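Local atomic coordinates of PHO85 cyclin-10 (Saccharomyces cerevisiae, PDB entry 4KRD), a protein that serves as a cyclin partner of the kinase PHO85, forming a holoenzyme that phosphorylates and negatively regulates glycogen synthase GSY2. Residues I47-L50 with L51-S54; E67-E70 with Y71-Y75; K196-L199 with N200-R203. One frame throughout, in Å; residues are numbered along the deposited sequence.

Contact 1: I47-L50 with L51-S54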
# COMPACT_ATOMS: atom_id res chain seq x y z
N ILE B 47 2.57 -26.63 1.95
CA ILE B 47 2.42 -27.21 0.62
C ILE B 47 2.17 -28.73 0.69
O ILE B 47 1.27 -29.26 0.05
CB ILE B 47 3.64 -26.94 -0.26
CG1 ILE B 47 3.71 -25.44 -0.59
CG2 ILE B 47 3.54 -27.76 -1.54
CD1 ILE B 47 5.09 -24.94 -1.01
N GLU B 48 2.97 -29.42 1.49
CA GLU B 48 2.79 -30.87 1.63
C GLU B 48 1.40 -31.24 2.12
O GLU B 48 0.81 -32.19 1.63
CB GLU B 48 3.88 -31.48 2.51
CG GLU B 48 5.24 -31.44 1.83
CD GLU B 48 6.38 -31.83 2.75
OE1 GLU B 48 6.10 -32.31 3.88
OE2 GLU B 48 7.55 -31.65 2.34
N LEU B 49 0.86 -30.48 3.08
CA LEU B 49 -0.47 -30.78 3.60
C LEU B 49 -1.59 -30.45 2.62
O LEU B 49 -2.57 -31.19 2.50
CB LEU B 49 -0.70 -30.12 4.96
CG LEU B 49 0.21 -30.67 6.06
CD1 LEU B 49 0.09 -29.87 7.34
CD2 LEU B 49 -0.09 -32.15 6.31
N LEU B 50 -1.44 -29.35 1.88
CA LEU B 50 -2.41 -29.05 0.84
C LEU B 50 -2.44 -30.16 -0.20
O LEU B 50 -3.49 -30.54 -0.70
CB LEU B 50 -2.09 -27.69 0.20
CG LEU B 50 -2.36 -26.54 1.16
CD1 LEU B 50 -1.82 -25.22 0.58
CD2 LEU B 50 -3.86 -26.48 1.41
N LEU B 51 -1.26 -30.66 -0.56
CA LEU B 51 -1.15 -31.77 -1.50
C LEU B 51 -1.91 -32.98 -0.95
O LEU B 51 -2.69 -33.60 -1.66
CB LEU B 51 0.31 -32.12 -1.75
CG LEU B 51 1.08 -31.19 -2.69
CD1 LEU B 51 2.58 -31.46 -2.62
CD2 LEU B 51 0.57 -31.34 -4.12
N LYS B 52 -1.69 -33.29 0.32
CA LYS B 52 -2.41 -34.38 0.98
C LYS B 52 -3.93 -34.20 0.91
O LYS B 52 -4.65 -35.10 0.48
CB LYS B 52 -1.97 -34.51 2.44
CG LYS B 52 -0.63 -35.19 2.63
CD LYS B 52 -0.48 -35.71 4.06
CE LYS B 52 0.86 -36.43 4.25
NZ LYS B 52 2.02 -35.51 4.06
N LEU B 53 -4.41 -33.04 1.35
CA LEU B 53 -5.84 -32.74 1.33
C LEU B 53 -6.43 -32.83 -0.07
O LEU B 53 -7.60 -33.19 -0.22
CB LEU B 53 -6.08 -31.33 1.87
CG LEU B 53 -6.43 -31.16 3.34
CD1 LEU B 53 -5.39 -31.83 4.23
CD2 LEU B 53 -6.53 -29.66 3.64
N SER B 54 -5.65 -32.48 -1.08
CA SER B 54 -6.17 -32.38 -2.44
C SER B 54 -6.48 -33.76 -3.05
O SER B 54 -7.24 -33.86 -4.01
CB SER B 54 -5.20 -31.61 -3.34
OG SER B 54 -5.04 -30.27 -2.87

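Contact 2: E67-E70 with Y71-Y75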
# COMPACT_ATOMS: atom_id res chain seq x y z
N GLU B 67 -10.08 -17.07 -13.77
CA GLU B 67 -9.22 -17.59 -12.73
C GLU B 67 -8.70 -18.98 -13.11
O GLU B 67 -7.56 -19.33 -12.82
CB GLU B 67 -9.96 -17.63 -11.40
CG GLU B 67 -10.35 -16.24 -10.89
CD GLU B 67 -11.42 -16.30 -9.80
OE1 GLU B 67 -12.60 -16.59 -10.12
OE2 GLU B 67 -11.08 -16.05 -8.62
N LYS B 68 -9.54 -19.76 -13.77
CA LYS B 68 -9.11 -21.08 -14.21
C LYS B 68 -7.96 -20.97 -15.22
O LYS B 68 -6.98 -21.72 -15.13
CB LYS B 68 -10.27 -21.87 -14.81
CG LYS B 68 -9.98 -23.35 -15.00
CD LYS B 68 -11.07 -24.03 -15.81
CE LYS B 68 -11.25 -23.36 -17.17
NZ LYS B 68 -12.30 -24.01 -18.01
N LYS B 69 -8.08 -20.04 -16.16
CA LYS B 69 -7.04 -19.84 -17.16
C LYS B 69 -5.74 -19.35 -16.53
O LYS B 69 -4.67 -19.84 -16.86
CB LYS B 69 -7.51 -18.89 -18.26
CG LYS B 69 -6.38 -18.21 -19.03
CD LYS B 69 -5.41 -19.20 -19.67
CE LYS B 69 -4.08 -18.53 -19.98
NZ LYS B 69 -3.04 -19.50 -20.45
N GLU B 70 -5.82 -18.37 -15.63
CA GLU B 70 -4.62 -17.93 -14.91
C GLU B 70 -3.98 -19.10 -14.16
O GLU B 70 -2.76 -19.33 -14.23
CB GLU B 70 -4.98 -16.80 -13.93
CG GLU B 70 -5.54 -15.56 -14.59
CD GLU B 70 -4.50 -14.80 -15.39
OE1 GLU B 70 -3.30 -15.13 -15.30
OE2 GLU B 70 -4.87 -13.85 -16.11
N TYR B 71 -4.80 -19.86 -13.44
CA TYR B 71 -4.29 -20.95 -12.63
C TYR B 71 -3.53 -22.03 -13.44
O TYR B 71 -2.54 -22.58 -12.97
CB TYR B 71 -5.40 -21.58 -11.80
CG TYR B 71 -4.86 -22.55 -10.79
CD1 TYR B 71 -4.35 -22.11 -9.57
CD2 TYR B 71 -4.80 -23.91 -11.07
CE1 TYR B 71 -3.83 -23.00 -8.65
CE2 TYR B 71 -4.28 -24.81 -10.16
CZ TYR B 71 -3.79 -24.36 -8.95
OH TYR B 71 -3.27 -25.24 -8.04
N SER B 72 -3.99 -22.32 -14.66
CA SER B 72 -3.31 -23.31 -15.51
C SER B 72 -1.86 -22.95 -15.83
O SER B 72 -1.06 -23.81 -16.20
CB SER B 72 -4.09 -23.52 -16.81
OG SER B 72 -4.11 -22.34 -17.59
N ASN B 73 -1.50 -21.68 -15.68
CA ASN B 73 -0.11 -21.26 -15.86
C ASN B 73 0.86 -21.93 -14.87
O ASN B 73 2.07 -21.98 -15.10
CB ASN B 73 0.03 -19.72 -15.78
CG ASN B 73 -0.47 -19.02 -17.03
OD1 ASN B 73 -0.27 -19.51 -18.15
ND2 ASN B 73 -1.12 -17.87 -16.86
N PHE B 74 0.34 -22.43 -13.75
CA PHE B 74 1.20 -23.05 -12.74
C PHE B 74 1.64 -24.47 -13.10
O PHE B 74 2.63 -24.96 -12.57
CB PHE B 74 0.54 -23.06 -11.36
CG PHE B 74 0.30 -21.68 -10.81
CD1 PHE B 74 1.36 -20.84 -10.53
CD2 PHE B 74 -0.99 -21.22 -10.58
CE1 PHE B 74 1.15 -19.55 -10.04
CE2 PHE B 74 -1.22 -19.94 -10.09
CZ PHE B 74 -0.15 -19.11 -9.81
N TYR B 75 0.89 -25.13 -13.98
CA TYR B 75 1.19 -26.53 -14.34
C TYR B 75 2.51 -26.64 -15.10
O TYR B 75 2.67 -26.08 -16.18
CB TYR B 75 0.05 -27.13 -15.16
CG TYR B 75 0.11 -28.65 -15.26
CD1 TYR B 75 -0.56 -29.45 -14.35
CD2 TYR B 75 0.84 -29.28 -16.26
CE1 TYR B 75 -0.52 -30.84 -14.43
CE2 TYR B 75 0.89 -30.67 -16.36
CZ TYR B 75 0.21 -31.44 -15.44
OH TYR B 75 0.25 -32.81 -15.52

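Contact 3: K196-L199 with N200-R203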
# COMPACT_ATOMS: atom_id res chain seq x y z
N LYS B 196 1.32 -19.60 10.46
CA LYS B 196 1.71 -20.69 11.36
C LYS B 196 0.51 -21.34 12.05
O LYS B 196 0.47 -22.56 12.23
CB LYS B 196 2.73 -20.21 12.40
CG LYS B 196 3.24 -21.35 13.28
CD LYS B 196 4.25 -20.87 14.33
CE LYS B 196 4.77 -22.05 15.15
NZ LYS B 196 5.85 -21.66 16.10
N LEU B 197 -0.48 -20.54 12.44
CA LEU B 197 -1.66 -21.10 13.09
C LEU B 197 -2.48 -22.01 12.17
O LEU B 197 -3.02 -23.04 12.61
CB LEU B 197 -2.53 -19.98 13.69
CG LEU B 197 -1.79 -19.03 14.65
CD1 LEU B 197 -2.71 -17.93 15.17
CD2 LEU B 197 -1.14 -19.78 15.81
N LEU B 198 -2.58 -21.67 10.88
CA LEU B 198 -3.30 -22.53 9.93
C LEU B 198 -2.56 -23.85 9.68
O LEU B 198 -3.18 -24.89 9.46
CB LEU B 198 -3.55 -21.81 8.60
CG LEU B 198 -4.48 -20.59 8.67
CD1 LEU B 198 -4.36 -19.73 7.41
CD2 LEU B 198 -5.93 -21.02 8.90
N LEU B 199 -1.24 -23.78 9.67
CA LEU B 199 -0.41 -24.97 9.50
C LEU B 199 -0.62 -25.93 10.67
O LEU B 199 -0.72 -27.14 10.49
CB LEU B 199 1.06 -24.57 9.42
CG LEU B 199 2.06 -25.71 9.52
CD1 LEU B 199 1.87 -26.67 8.36
CD2 LEU B 199 3.48 -25.17 9.56
N ASN B 200 -0.67 -25.37 11.88
CA ASN B 200 -0.95 -26.18 13.07
C ASN B 200 -2.31 -26.84 12.99
O ASN B 200 -2.45 -28.03 13.28
CB ASN B 200 -0.81 -25.34 14.36
CG ASN B 200 0.64 -24.98 14.67
OD1 ASN B 200 1.56 -25.48 14.03
ND2 ASN B 200 0.83 -24.11 15.64
N GLU B 201 -3.32 -26.08 12.56
CA GLU B 201 -4.66 -26.63 12.40
C GLU B 201 -4.72 -27.75 11.36
O GLU B 201 -5.33 -28.79 11.59
CB GLU B 201 -5.67 -25.52 12.08
CG GLU B 201 -7.14 -25.96 12.13
CD GLU B 201 -8.10 -24.79 11.97
OE1 GLU B 201 -7.63 -23.64 11.84
OE2 GLU B 201 -9.33 -25.02 11.97
N LEU B 202 -4.07 -27.55 10.21
CA LEU B 202 -4.04 -28.58 9.18
C LEU B 202 -3.32 -29.82 9.69
O LEU B 202 -3.77 -30.96 9.53
CB LEU B 202 -3.31 -28.07 7.95
CG LEU B 202 -4.06 -27.12 7.04
CD1 LEU B 202 -3.09 -26.49 6.04
CD2 LEU B 202 -5.16 -27.87 6.33
N ARG B 203 -2.17 -29.56 10.29
CA ARG B 203 -1.32 -30.59 10.86
C ARG B 203 -2.16 -31.49 11.76
O ARG B 203 -2.01 -32.71 11.74
CB ARG B 203 -0.19 -29.91 11.65
CG ARG B 203 0.99 -30.78 11.96
CD ARG B 203 2.29 -29.99 11.81
NE ARG B 203 2.39 -28.85 12.71
CZ ARG B 203 3.45 -28.05 12.77
NH1 ARG B 203 4.49 -28.28 11.98
NH2 ARG B 203 3.48 -27.03 13.62

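Contact 1: I47-L50 with L51-S54
Leu51 folds its side chain back along the helix over the preceding turn, toward Ile47. Its CB lies 3.4 Å from Glu48 O, and CG comes equally near to Ile47 O, the same oxygen that accepts the hydrogen bond from Leu51 N. CG stands anti to Leu51's own carbonyl carbon (chi1 -77°), which sends the chain backward; CD1 then reaches Ile47 CG2 at 4.0 Å, the two side chains running alongside each other in the same direction. Both lean on Val133 of helix 130-148. The turn belongs to the C-terminal part of helix 36-54 in the cyclin domain, and its i+4 to i hydrogen bonds run on through Lys52 N to Glu48 O and the nearly straight bond from Leu53 N to Leu49 O (2.9 Å, 175°). On the outer side Lys52 keeps CB 3.4 Å from Leu49 O, while its bent end leaves NZ 5.2 Å from Glu48 OE1, opposite charges near each other but not in contact. Leu50 O is gripped twice by Ser54, from opposite faces of the carbonyl plane: by the backbone N, and by OG at 2.7 Å. Ser54 OG is also hydrogen-bonded to Leu128 N.

Contact 2: E67-E70 with Y71-Y75
Tyr71 N donates to Glu67 O at 2.9 Å, while Tyr71 CB packs beside that same oxygen. With CG anti to the backbone N (chi1 -171°), the ring swings away from this turn toward Phe62 and Met136, and its hydroxyl is hydrogen-bonded to Glu132. Ser72 makes two hydrogen bonds to the previous turn: N to Lys68 O, and OG to Lys69 O at 2.7 Å. The hydroxyl sits between its own N and carbonyl carbon (chi1 65°), which brings it back onto the Lys69 carbonyl. In this part of the cyclin domain, near helix 65-72, the hydrogen bonding changes: Asn73 N reaches back three residues to Glu70 O at 3.0 Å, from above the carbonyl plane, and a type I beta turn spans Ser72 to Tyr75. The Asn73 side chain lies alongside Glu70, amide and carboxylate planes 68° apart, with ND2 3.8 Å from OE1. Ser175 OG bridges them, hydrogen-bonding both, and Glu70 OE2 binds a polar side chain of another protein's chain. Lys69 approaches from the amide's oxygen end, its NZ 3.6 Å from Asn73 OD1. Phe74 N donates a hydrogen bond to Tyr71 O, and the phenyl ring packs against Met136, Ala139 and Leu176.

Contact 3: K196-L199 with N200-R203
Lys196 O accepts from Asn200 N at 3.1 Å, one rung of the alpha-helical ladder in helix 189-203, which packs against helix 36-54 of the cyclin fold and the two-stranded sheet. The lysine chain is fully extended and carries NZ to a salt bridge with Glu38. The Asn200 amide lies close to the same oxygen, CG 3.4 Å from Lys196 O; its OD1 takes a weak and doubtful bond, short and bent, from Arg203 NH2. A leucine in place of Asn200 would probably deprive NH2 of this weak oxygen partner, leaving Glu45 and the Leu199 face to hold the guanidinium. Leu197 O accepts from Glu201 N, on a more exposed side of the helix. Leu198 directs its side chain at Leu122 and Arg116; its CD2 lies 4.3 Å from Glu201 OE1, an oxygen that forms a salt bridge with Arg116, while Leu198 O accepts from Leu202 N at 2.9 Å. Leu199 O accepts from Arg203 N at 2.8 Å, and Arg203 CB crowds the same oxygen. The Leu199 side chain also touches Asn42 and Thr46. Bent at chi2 and chi3, Arg203 crosses this leucine obliquely and places NH1 in a salt bridge with Glu45; Leu199 CG lies 4.2 Å above the centre of the guanidinium plane.

Contacts 1 and 3 belong to helices that pack on each other, 36-54 and 189-203, and meet through leucines: Leu53 CD2 lies 3.5 Å from Leu202 CD2, and Leu49 CD1 packs on Leu199 CD1. Each combines a buried leucine face with a more exposed polar side, but salt bridges from contact 3 reach Glu38 and Glu45 of helix 36-54, whereas contact 1 turns its other face to helix 130-148. That helix is also lined by contact 2, about 7 Å from contact 1 at the nearest atoms and without touching it. Contact 2 differs in chemistry: it has buried glutamates and aromatic rings at a helix end, and it alone touches another protein's chain.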